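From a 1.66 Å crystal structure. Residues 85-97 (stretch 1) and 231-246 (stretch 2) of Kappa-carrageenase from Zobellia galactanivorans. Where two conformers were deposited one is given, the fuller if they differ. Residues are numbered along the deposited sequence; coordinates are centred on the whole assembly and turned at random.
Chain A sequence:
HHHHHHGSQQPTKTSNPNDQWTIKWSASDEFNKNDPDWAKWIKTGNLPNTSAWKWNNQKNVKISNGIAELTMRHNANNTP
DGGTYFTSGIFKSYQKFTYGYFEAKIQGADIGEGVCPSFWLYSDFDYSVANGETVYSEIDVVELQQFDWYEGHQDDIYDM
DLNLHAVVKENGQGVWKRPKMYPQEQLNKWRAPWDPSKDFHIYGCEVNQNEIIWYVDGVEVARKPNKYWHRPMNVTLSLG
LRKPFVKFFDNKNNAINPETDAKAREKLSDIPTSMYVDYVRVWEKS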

ATOM      1  N   TYR A  85      13.450   9.389  11.019  1.00 21.59           N
ATOM      2  CA  TYR A  85      14.530   8.535  11.612  1.00 23.40           C
ATOM      3  C   TYR A  85      14.748   7.195  10.907  1.00 22.77           C
ATOM      4  O   TYR A  85      15.663   6.418  11.238  1.00 23.71           O
ATOM      5  CB  TYR A  85      14.246   8.273  13.092  1.00 24.07           C
ATOM      6  CG  TYR A  85      14.215   9.514  13.934  1.00 24.48           C
ATOM      7  CD1 TYR A  85      15.364   9.946  14.564  1.00 25.84           C
ATOM      8  CD2 TYR A  85      13.033  10.274  14.044  1.00 25.20           C
ATOM      9  CE1 TYR A  85      15.343  11.071  15.340  1.00 25.87           C
ATOM     10  CE2 TYR A  85      13.001  11.386  14.845  1.00 26.65           C
ATOM     11  CZ  TYR A  85      14.174  11.787  15.443  1.00 26.17           C
ATOM     12  OH  TYR A  85      14.223  12.926  16.216  1.00 27.76           O
ATOM     13  N   PHE A  86      13.875   6.898   9.939  1.00 22.87           N
ATOM     14  CA  PHE A  86      13.943   5.661   9.110  1.00 23.08           C
ATOM     15  C   PHE A  86      13.863   5.939   7.597  1.00 22.32           C
ATOM     16  O   PHE A  86      13.290   6.953   7.182  1.00 21.66           O
ATOM     17  CB  PHE A  86      12.739   4.828   9.486  1.00 22.67           C
ATOM     18  CG  PHE A  86      12.780   4.356  10.887  1.00 23.92           C
ATOM     19  CD1 PHE A  86      13.396   3.116  11.204  1.00 23.49           C
ATOM     20  CD2 PHE A  86      12.293   5.180  11.937  1.00 23.38           C
ATOM     21  CE1 PHE A  86      13.449   2.687  12.549  1.00 23.17           C
ATOM     22  CE2 PHE A  86      12.376   4.754  13.272  1.00 25.05           C
ATOM     23  CZ  PHE A  86      12.942   3.513  13.567  1.00 24.21           C
ATOM     24  N   THR A  87      14.345   4.974   6.794  1.00 21.37           N
ATOM     25  CA  THR A  87      14.088   4.976   5.362  1.00 21.14           C
ATOM     26  C   THR A  87      13.461   3.665   4.958  1.00 20.13           C
ATOM     27  O   THR A  87      13.714   2.628   5.589  1.00 20.20           O
ATOM     28  CB  THR A  87      15.380   5.271   4.510  1.00 21.05           C
ATOM     29  OG1 THR A  87      16.383   4.246   4.725  1.00 21.88           O
ATOM     30  CG2 THR A  87      15.926   6.707   4.884  1.00 22.01           C
ATOM     31  N   SER A  88      12.750   3.737   3.861  1.00 19.19           N
ATOM     32  CA  SER A  88      12.112   2.533   3.347  1.00 20.51           C
ATOM     33  C   SER A  88      12.248   2.339   1.872  1.00 21.31           C
ATOM     34  O   SER A  88      13.049   3.010   1.185  1.00 20.53           O
ATOM     35  CB  SER A  88      10.673   2.465   3.878  1.00 20.97           C
ATOM     36  OG  SER A  88      10.161   1.143   3.641  1.00 21.31           O
ATOM     37  N   GLY A  89      11.526   1.340   1.353  1.00 19.34           N
ATOM     38  CA  GLY A  89      11.646   1.046  -0.093  1.00 20.11           C
ATOM     39  C   GLY A  89      10.274   0.950  -0.748  1.00 20.93           C
ATOM     40  O   GLY A  89       9.284   0.655  -0.056  1.00 19.76           O
ATOM     41  N   ILE A  90      10.186   1.206  -2.060  1.00 19.13           N
ATOM     42  CA  ILE A  90       8.885   1.349  -2.715  1.00 18.42           C
ATOM     43  C   ILE A  90       9.022   1.048  -4.196  1.00 19.63           C
ATOM     44  O   ILE A  90       9.982   1.502  -4.784  1.00 20.17           O
ATOM     45  CB  ILE A  90       8.241   2.725  -2.487  1.00 17.96           C
ATOM     46  CG1 ILE A  90       6.955   2.893  -3.350  1.00 18.07           C
ATOM     47  CG2 ILE A  90       9.235   3.883  -2.777  1.00 17.91           C
ATOM     48  CD1 ILE A  90       6.082   4.093  -2.892  1.00 18.77           C
ATOM     49  N   PHE A  91       8.125   0.217  -4.744  1.00 17.72           N
ATOM     50  CA  PHE A  91       7.954   0.116  -6.169  1.00 18.26           C
ATOM     51  C   PHE A  91       6.730   0.908  -6.565  1.00 18.14           C
ATOM     52  O   PHE A  91       5.603   0.583  -6.120  1.00 17.99           O
ATOM     53  CB  PHE A  91       7.695  -1.336  -6.609  1.00 18.31           C
ATOM     54  CG  PHE A  91       8.899  -2.197  -6.557  1.00 19.29           C
ATOM     55  CD1 PHE A  91       9.865  -2.128  -7.559  1.00 19.38           C
ATOM     56  CD2 PHE A  91       9.058  -3.106  -5.541  1.00 20.65           C
ATOM     57  CE1 PHE A  91      11.014  -2.954  -7.508  1.00 21.20           C
ATOM     58  CE2 PHE A  91      10.174  -3.948  -5.533  1.00 21.30           C
ATOM     59  CZ  PHE A  91      11.162  -3.860  -6.511  1.00 20.55           C
ATOM     60  N   LYS A  92       6.933   1.986  -7.321  1.00 18.35           N
ATOM     61  CA  LYS A  92       5.803   2.850  -7.845  1.00 18.29           C
ATOM     62  C   LYS A  92       5.876   2.862  -9.339  1.00 18.42           C
ATOM     63  O   LYS A  92       6.899   3.289  -9.930  1.00 18.98           O
ATOM     64  CB  LYS A  92       5.885   4.244  -7.283  1.00 19.30           C
ATOM     65  CG  LYS A  92       4.678   5.080  -7.808  1.00 20.02           C
ATOM     66  CD  LYS A  92       4.888   6.555  -7.368  1.00 24.14           C
ATOM     67  CE  LYS A  92       3.741   7.319  -8.067  1.00 23.87           C
ATOM     68  NZ  LYS A  92       3.915   8.785  -7.689  1.00 26.72           N
ATOM     69  N   SER A  93       4.838   2.362 -10.017  1.00 18.34           N
ATOM     70  CA  SER A  93       4.916   2.354 -11.492  1.00 18.62           C
ATOM     71  C   SER A  93       4.955   3.790 -12.080  1.00 18.99           C
ATOM     72  O   SER A  93       4.195   4.704 -11.640  1.00 19.39           O
ATOM     73  CB  SER A  93       3.790   1.550 -12.143  1.00 17.64           C
ATOM     74  OG  SER A  93       2.512   2.151 -11.867  1.00 19.03           O
ATOM     75  N   TYR A  94       5.744   3.981 -13.132  1.00 18.91           N
ATOM     76  CA  TYR A  94       5.540   5.229 -13.868  0.50 18.35           C
ATOM     77  C   TYR A  94       4.161   5.258 -14.528  1.00 18.92           C
ATOM     78  O   TYR A  94       3.513   6.338 -14.610  1.00 18.98           O
ATOM     79  CB  TYR A  94       6.626   5.437 -14.923  0.50 18.27           C
ATOM     80  CG  TYR A  94       7.856   6.007 -14.325  0.50 18.37           C
ATOM     81  CD1 TYR A  94       8.004   7.360 -14.135  0.50 18.35           C
ATOM     82  CD2 TYR A  94       8.905   5.174 -13.961  0.50 18.19           C
ATOM     83  CE1 TYR A  94       9.167   7.863 -13.565  0.50 18.73           C
ATOM     84  CE2 TYR A  94      10.052   5.656 -13.404  0.50 18.28           C
ATOM     85  CZ  TYR A  94      10.176   6.994 -13.185  0.50 18.40           C
ATOM     86  OH  TYR A  94      11.284   7.458 -12.605  0.50 18.79           O
ATOM     87  N   GLN A  95       3.732   4.126 -15.051  1.00 18.37           N
ATOM     88  CA  GLN A  95       2.468   4.047 -15.810  1.00 19.43           C
ATOM     89  C   GLN A  95       1.242   4.169 -14.847  1.00 19.96           C
ATOM     90  O   GLN A  95       1.261   3.540 -13.767  1.00 20.61           O
ATOM     91  CB  GLN A  95       2.372   2.737 -16.599  1.00 21.45           C
ATOM     92  CG  GLN A  95       1.115   2.628 -17.422  1.00 23.65           C
ATOM     93  CD  GLN A  95       0.978   3.666 -18.456  1.00 26.96           C
ATOM     94  OE1 GLN A  95       1.950   3.982 -19.180  1.00 29.65           O
ATOM     95  NE2 GLN A  95      -0.222   4.239 -18.560  1.00 26.34           N
ATOM     96  N   LYS A  96       0.230   4.918 -15.256  1.00 18.57           N
ATOM     97  CA  LYS A  96      -1.046   5.035 -14.441  1.00 19.03           C
ATOM     98  C   LYS A  96      -2.119   4.197 -15.073  1.00 18.91           C
ATOM     99  O   LYS A  96      -2.136   3.963 -16.318  1.00 21.28           O
ATOM    100  CB  LYS A  96      -1.516   6.509 -14.452  1.00 19.37           C
ATOM    101  CG  LYS A  96      -0.571   7.396 -13.623  1.00 20.81           C
ATOM    102  CD  LYS A  96      -0.989   8.864 -13.827  1.00 22.50           C
ATOM    103  CE  LYS A  96       0.059   9.830 -13.211  1.00 23.29           C
ATOM    104  NZ  LYS A  96      -0.091   9.928 -11.726  1.00 22.85           N
ATOM    105  N   PHE A  97      -3.082   3.756 -14.252  1.00 19.28           N
ATOM    106  CA  PHE A  97      -4.199   2.984 -14.762  1.00 19.96           C
ATOM    107  C   PHE A  97      -5.439   3.435 -13.991  1.00 20.87           C
ATOM    108  O   PHE A  97      -5.352   3.965 -12.945  1.00 21.67           O
ATOM    109  CB  PHE A  97      -4.032   1.477 -14.354  1.00 20.26           C
ATOM    110  CG  PHE A  97      -2.806   0.842 -14.925  1.00 21.19           C
ATOM    111  CD1 PHE A  97      -2.875   0.140 -16.123  1.00 21.42           C
ATOM    112  CD2 PHE A  97      -1.561   1.007 -14.268  1.00 22.11           C
ATOM    113  CE1 PHE A  97      -1.694  -0.417 -16.650  1.00 22.39           C
ATOM    114  CE2 PHE A  97      -0.404   0.462 -14.784  1.00 22.40           C
ATOM    115  CZ  PHE A  97      -0.476  -0.249 -15.978  1.00 21.39           C
TER
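Stretch 2, residues 231-246: RPMNVTLSLGLRKPFV

Two strands distant in sequence can pair across an interruption if side chains take over where the backbone bends, and this carrageenase offers a clear example. The strand that runs through N234 to L241 lies antiparallel to the one through I90, F91 and K92, with 166° between their directions and axes approaching to 4.6 Å.

Backbone bonding sets the register. F91 faces L237 in a hydrogen-bonded pair, F91 N to L237 O and L237 N to F91 O both 2.7 Å; I90 opposite S238 and K92 opposite T236 form the flanking non-hydrogen-bonded pairs. Beyond the corner at Y94 and Q95, F97 pairs with M233, F97 N to M233 O and M233 N to F97 O each 2.8 Å.

Polar side chains add bonds, most of them around the corner. S93 N still reaches V235 O (2.9 Å), but V235 N donates instead to S93 OG (2.9 Å), which in turn donates to Q95 O (2.7 Å). N234 ND2 holds S93 O at 2.8 Å, while K96 NZ donates to N234 OD1 at 2.9 Å. Away from the corner, S88 OG donates to L239 O (2.7 Å).

Apolar side chains pack at two places along the contact. F97 CD2 meets V235 CG2 at 3.6 Å; F86 CD2 lies 3.6 Å from L241 CD2, and the F86 ring turns its edge to the face of F245, planes at 54°.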

ATOM      1  N   ARG A 231      -9.933   8.189 -11.042  1.00 21.78           N
ATOM      2  CA  ARG A 231      -8.793   8.984 -11.556  0.50 21.95           C
ATOM      3  C   ARG A 231      -7.649   8.004 -11.926  1.00 21.09           C
ATOM      4  O   ARG A 231      -7.602   6.895 -11.407  1.00 21.88           O
ATOM      5  CB  ARG A 231      -8.306   9.935 -10.455  0.50 23.75           C
ATOM      6  CG  ARG A 231      -9.337  11.011 -10.087  0.50 25.00           C
ATOM      7  CD  ARG A 231      -8.815  11.894  -8.958  0.50 26.72           C
ATOM      8  NE  ARG A 231      -7.439  12.301  -9.084  0.50 29.38           N
ATOM      9  CZ  ARG A 231      -7.040  13.346  -9.807  0.50 30.49           C
ATOM     10  NH1 ARG A 231      -7.931  14.074 -10.457  0.50 30.28           N
ATOM     11  NH2 ARG A 231      -5.759  13.679  -9.847  0.50 30.64           N
ATOM     12  N   PRO A 232      -6.715   8.412 -12.793  1.00 20.69           N
ATOM     13  CA  PRO A 232      -5.557   7.525 -13.096  1.00 20.68           C
ATOM     14  C   PRO A 232      -4.653   7.398 -11.857  1.00 19.25           C
ATOM     15  O   PRO A 232      -4.425   8.389 -11.133  1.00 21.15           O
ATOM     16  CB  PRO A 232      -4.775   8.305 -14.196  1.00 19.44           C
ATOM     17  CG  PRO A 232      -5.860   9.234 -14.821  1.00 20.30           C
ATOM     18  CD  PRO A 232      -6.713   9.661 -13.621  1.00 21.00           C
ATOM     19  N   MET A 233      -4.265   6.156 -11.567  1.00 19.17           N
ATOM     20  CA  MET A 233      -3.496   5.850 -10.338  1.00 18.77           C
ATOM     21  C   MET A 233      -2.256   5.049 -10.686  1.00 18.02           C
ATOM     22  O   MET A 233      -2.275   4.209 -11.613  1.00 17.77           O
ATOM     23  CB  MET A 233      -4.372   4.946  -9.443  1.00 19.46           C
ATOM     24  CG  MET A 233      -5.528   5.825  -8.834  1.00 19.47           C
ATOM     25  SD  MET A 233      -6.704   4.777  -7.931  1.00 24.14           S
ATOM     26  CE  MET A 233      -7.482   3.878  -9.229  1.00 23.39           C
ATOM     27  N   ASN A 234      -1.201   5.269  -9.907  1.00 18.09           N
ATOM     28  CA  ASN A 234       0.062   4.518 -10.015  1.00 18.49           C
ATOM     29  C   ASN A 234       0.028   3.289  -9.146  1.00 18.36           C
ATOM     30  O   ASN A 234      -0.633   3.286  -8.095  1.00 19.55           O
ATOM     31  CB  ASN A 234       1.268   5.346  -9.640  1.00 19.66           C
ATOM     32  CG  ASN A 234       1.370   6.624 -10.461  1.00 20.20           C
ATOM     33  OD1 ASN A 234       0.690   7.609 -10.172  1.00 22.33           O
ATOM     34  ND2 ASN A 234       2.207   6.607 -11.451  1.00 19.73           N
ATOM     35  N   VAL A 235       0.623   2.231  -9.702  1.00 17.44           N
ATOM     36  CA  VAL A 235       0.571   0.870  -9.034  1.00 17.47           C
ATOM     37  C   VAL A 235       1.731   0.794  -8.044  1.00 17.77           C
ATOM     38  O   VAL A 235       2.874   1.009  -8.428  1.00 17.98           O
ATOM     39  CB  VAL A 235       0.664  -0.310 -10.047  1.00 17.66           C
ATOM     40  CG1 VAL A 235       0.707  -1.695  -9.293  1.00 18.20           C
ATOM     41  CG2 VAL A 235      -0.510  -0.193 -11.012  1.00 19.01           C
ATOM     42  N   THR A 236       1.442   0.521  -6.751  1.00 17.20           N
ATOM     43  CA  THR A 236       2.468   0.806  -5.672  1.00 17.72           C
ATOM     44  C   THR A 236       2.646  -0.371  -4.755  1.00 17.16           C
ATOM     45  O   THR A 236       1.648  -0.882  -4.283  1.00 16.59           O
ATOM     46  CB  THR A 236       2.106   2.065  -4.898  1.00 18.19           C
ATOM     47  OG1 THR A 236       1.824   3.122  -5.885  1.00 19.12           O
ATOM     48  CG2 THR A 236       3.351   2.511  -4.015  1.00 19.28           C
ATOM     49  N   LEU A 237       3.891  -0.783  -4.511  1.00 16.85           N
ATOM     50  CA  LEU A 237       4.175  -1.730  -3.390  1.00 17.40           C
ATOM     51  C   LEU A 237       5.143  -1.004  -2.460  1.00 17.87           C
ATOM     52  O   LEU A 237       6.217  -0.512  -2.921  1.00 18.75           O
ATOM     53  CB  LEU A 237       4.872  -2.950  -3.977  1.00 18.20           C
ATOM     54  CG  LEU A 237       4.079  -3.844  -4.934  1.00 19.28           C
ATOM     55  CD1 LEU A 237       5.028  -4.559  -5.934  1.00 21.14           C
ATOM     56  CD2 LEU A 237       3.267  -4.813  -4.105  1.00 19.72           C
ATOM     57  N   SER A 238       4.803  -0.910  -1.182  1.00 17.37           N
ATOM     58  CA  SER A 238       5.732  -0.181  -0.301  1.00 18.11           C
ATOM     59  C   SER A 238       5.636  -0.732   1.126  1.00 18.28           C
ATOM     60  O   SER A 238       4.628  -1.342   1.519  1.00 18.38           O
ATOM     61  CB  SER A 238       5.395   1.275  -0.369  1.00 19.39           C
ATOM     62  OG  SER A 238       4.071   1.521   0.133  1.00 20.10           O
ATOM     63  N   LEU A 239       6.672  -0.423   1.914  1.00 17.69           N
ATOM     64  CA  LEU A 239       6.718  -0.841   3.326  1.00 17.78           C
ATOM     65  C   LEU A 239       6.598   0.442   4.195  1.00 18.71           C
ATOM     66  O   LEU A 239       7.514   1.283   4.211  1.00 20.40           O
ATOM     67  CB  LEU A 239       8.009  -1.677   3.626  1.00 17.39           C
ATOM     68  CG  LEU A 239       8.086  -2.180   5.056  1.00 18.26           C
ATOM     69  CD1 LEU A 239       6.939  -3.160   5.419  1.00 18.46           C
ATOM     70  CD2 LEU A 239       9.449  -2.900   5.191  1.00 18.81           C
ATOM     71  N   GLY A 240       5.448   0.608   4.842  1.00 18.26           N
ATOM     72  CA  GLY A 240       5.168   1.800   5.621  1.00 19.23           C
ATOM     73  C   GLY A 240       5.616   1.664   7.051  1.00 19.41           C
ATOM     74  O   GLY A 240       5.868   0.529   7.516  1.00 20.21           O
ATOM     75  N   LEU A 241       5.883   2.793   7.735  1.00 19.30           N
ATOM     76  CA  LEU A 241       6.170   2.782   9.164  1.00 19.77           C
ATOM     77  C   LEU A 241       4.934   3.024   9.969  1.00 19.68           C
ATOM     78  O   LEU A 241       4.007   3.778   9.569  1.00 20.01           O
ATOM     79  CB  LEU A 241       7.214   3.919   9.430  1.00 20.21           C
ATOM     80  CG  LEU A 241       7.973   3.893  10.724  1.00 20.77           C
ATOM     81  CD1 LEU A 241       8.843   2.653  10.803  1.00 20.43           C
ATOM     82  CD2 LEU A 241       8.812   5.189  10.860  1.00 19.82           C
ATOM     83  N   ARG A 242       4.815   2.304  11.099  1.00 20.44           N
ATOM     84  CA  ARG A 242       3.666   2.427  11.981  1.00 21.72           C
ATOM     85  C   ARG A 242       4.098   2.483  13.450  1.00 23.25           C
ATOM     86  O   ARG A 242       5.243   2.392  13.780  1.00 22.77           O
ATOM     87  CB  ARG A 242       2.750   1.190  11.889  1.00 21.28           C
ATOM     88  CG  ARG A 242       2.234   1.000  10.443  1.00 20.87           C
ATOM     89  CD  ARG A 242       1.208   2.070  10.134  1.00 21.19           C
ATOM     90  NE  ARG A 242       0.494   1.843   8.821  1.00 21.05           N
ATOM     91  CZ  ARG A 242       0.857   2.406   7.653  1.00 21.81           C
ATOM     92  NH1 ARG A 242       1.981   3.161   7.576  1.00 20.40           N
ATOM     93  NH2 ARG A 242       0.126   2.222   6.545  1.00 20.51           N
ATOM     94  N   LYS A 243       3.087   2.634  14.292  1.00 24.00           N
ATOM     95  CA  LYS A 243       3.340   2.695  15.728  1.00 26.33           C
ATOM     96  C   LYS A 243       4.046   1.351  16.108  1.00 25.45           C
ATOM     97  O   LYS A 243       3.668   0.239  15.545  1.00 23.96           O
ATOM     98  CB  LYS A 243       2.010   2.912  16.335  1.00 30.44           C
ATOM     99  CG  LYS A 243       1.469   1.813  17.149  1.00 38.49           C
ATOM    100  CD  LYS A 243       0.400   2.533  17.971  1.00 43.91           C
ATOM    101  CE  LYS A 243      -0.437   1.583  18.796  1.00 48.37           C
ATOM    102  NZ  LYS A 243       0.215   1.363  20.105  1.00 48.23           N
ATOM    103  N   PRO A 244       5.034   1.363  17.039  1.00 25.24           N
ATOM    104  CA  PRO A 244       5.378   2.415  17.966  1.00 26.94           C
ATOM    105  C   PRO A 244       6.315   3.508  17.372  1.00 26.68           C
ATOM    106  O   PRO A 244       6.730   4.381  18.098  1.00 27.20           O
ATOM    107  CB  PRO A 244       6.055   1.652  19.112  1.00 26.98           C
ATOM    108  CG  PRO A 244       6.823   0.560  18.399  1.00 26.75           C
ATOM    109  CD  PRO A 244       5.903   0.187  17.208  1.00 26.56           C
ATOM    110  N   PHE A 245       6.616   3.458  16.072  1.00 24.95           N
ATOM    111  CA  PHE A 245       7.554   4.431  15.479  1.00 26.08           C
ATOM    112  C   PHE A 245       6.863   5.678  14.939  1.00 28.13           C
ATOM    113  O   PHE A 245       7.516   6.590  14.477  1.00 28.48           O
ATOM    114  CB  PHE A 245       8.302   3.774  14.337  1.00 23.63           C
ATOM    115  CG  PHE A 245       9.119   2.589  14.761  1.00 24.39           C
ATOM    116  CD1 PHE A 245      10.149   2.732  15.712  1.00 24.67           C
ATOM    117  CD2 PHE A 245       8.853   1.326  14.240  1.00 23.63           C
ATOM    118  CE1 PHE A 245      10.927   1.623  16.070  1.00 24.88           C
ATOM    119  CE2 PHE A 245       9.634   0.206  14.589  1.00 24.47           C
ATOM    120  CZ  PHE A 245      10.669   0.359  15.480  1.00 25.45           C
ATOM    121  N   VAL A 246       5.537   5.702  14.952  1.00 27.33           N
ATOM    122  CA  VAL A 246       4.829   6.892  14.562  1.00 29.78           C
ATOM    123  C   VAL A 246       3.661   7.035  15.526  1.00 34.37           C
ATOM    124  O   VAL A 246       3.239   6.072  16.174  1.00 33.55           O
ATOM    125  CB  VAL A 246       4.265   6.792  13.141  1.00 28.00           C
ATOM    126  CG1 VAL A 246       5.314   6.297  12.149  1.00 26.94           C
ATOM    127  CG2 VAL A 246       3.183   5.730  13.100  1.00 31.31           C
TER
HETATM  128  O   HOH W   1       0.649   8.794  -7.735  1.00 27.59           O
HETATM  129  O   HOH W   2      -2.848  10.609 -11.275  1.00 20.92           O
HETATM  130  O   HOH W   3       3.327   9.732 -11.157  1.00 37.83           O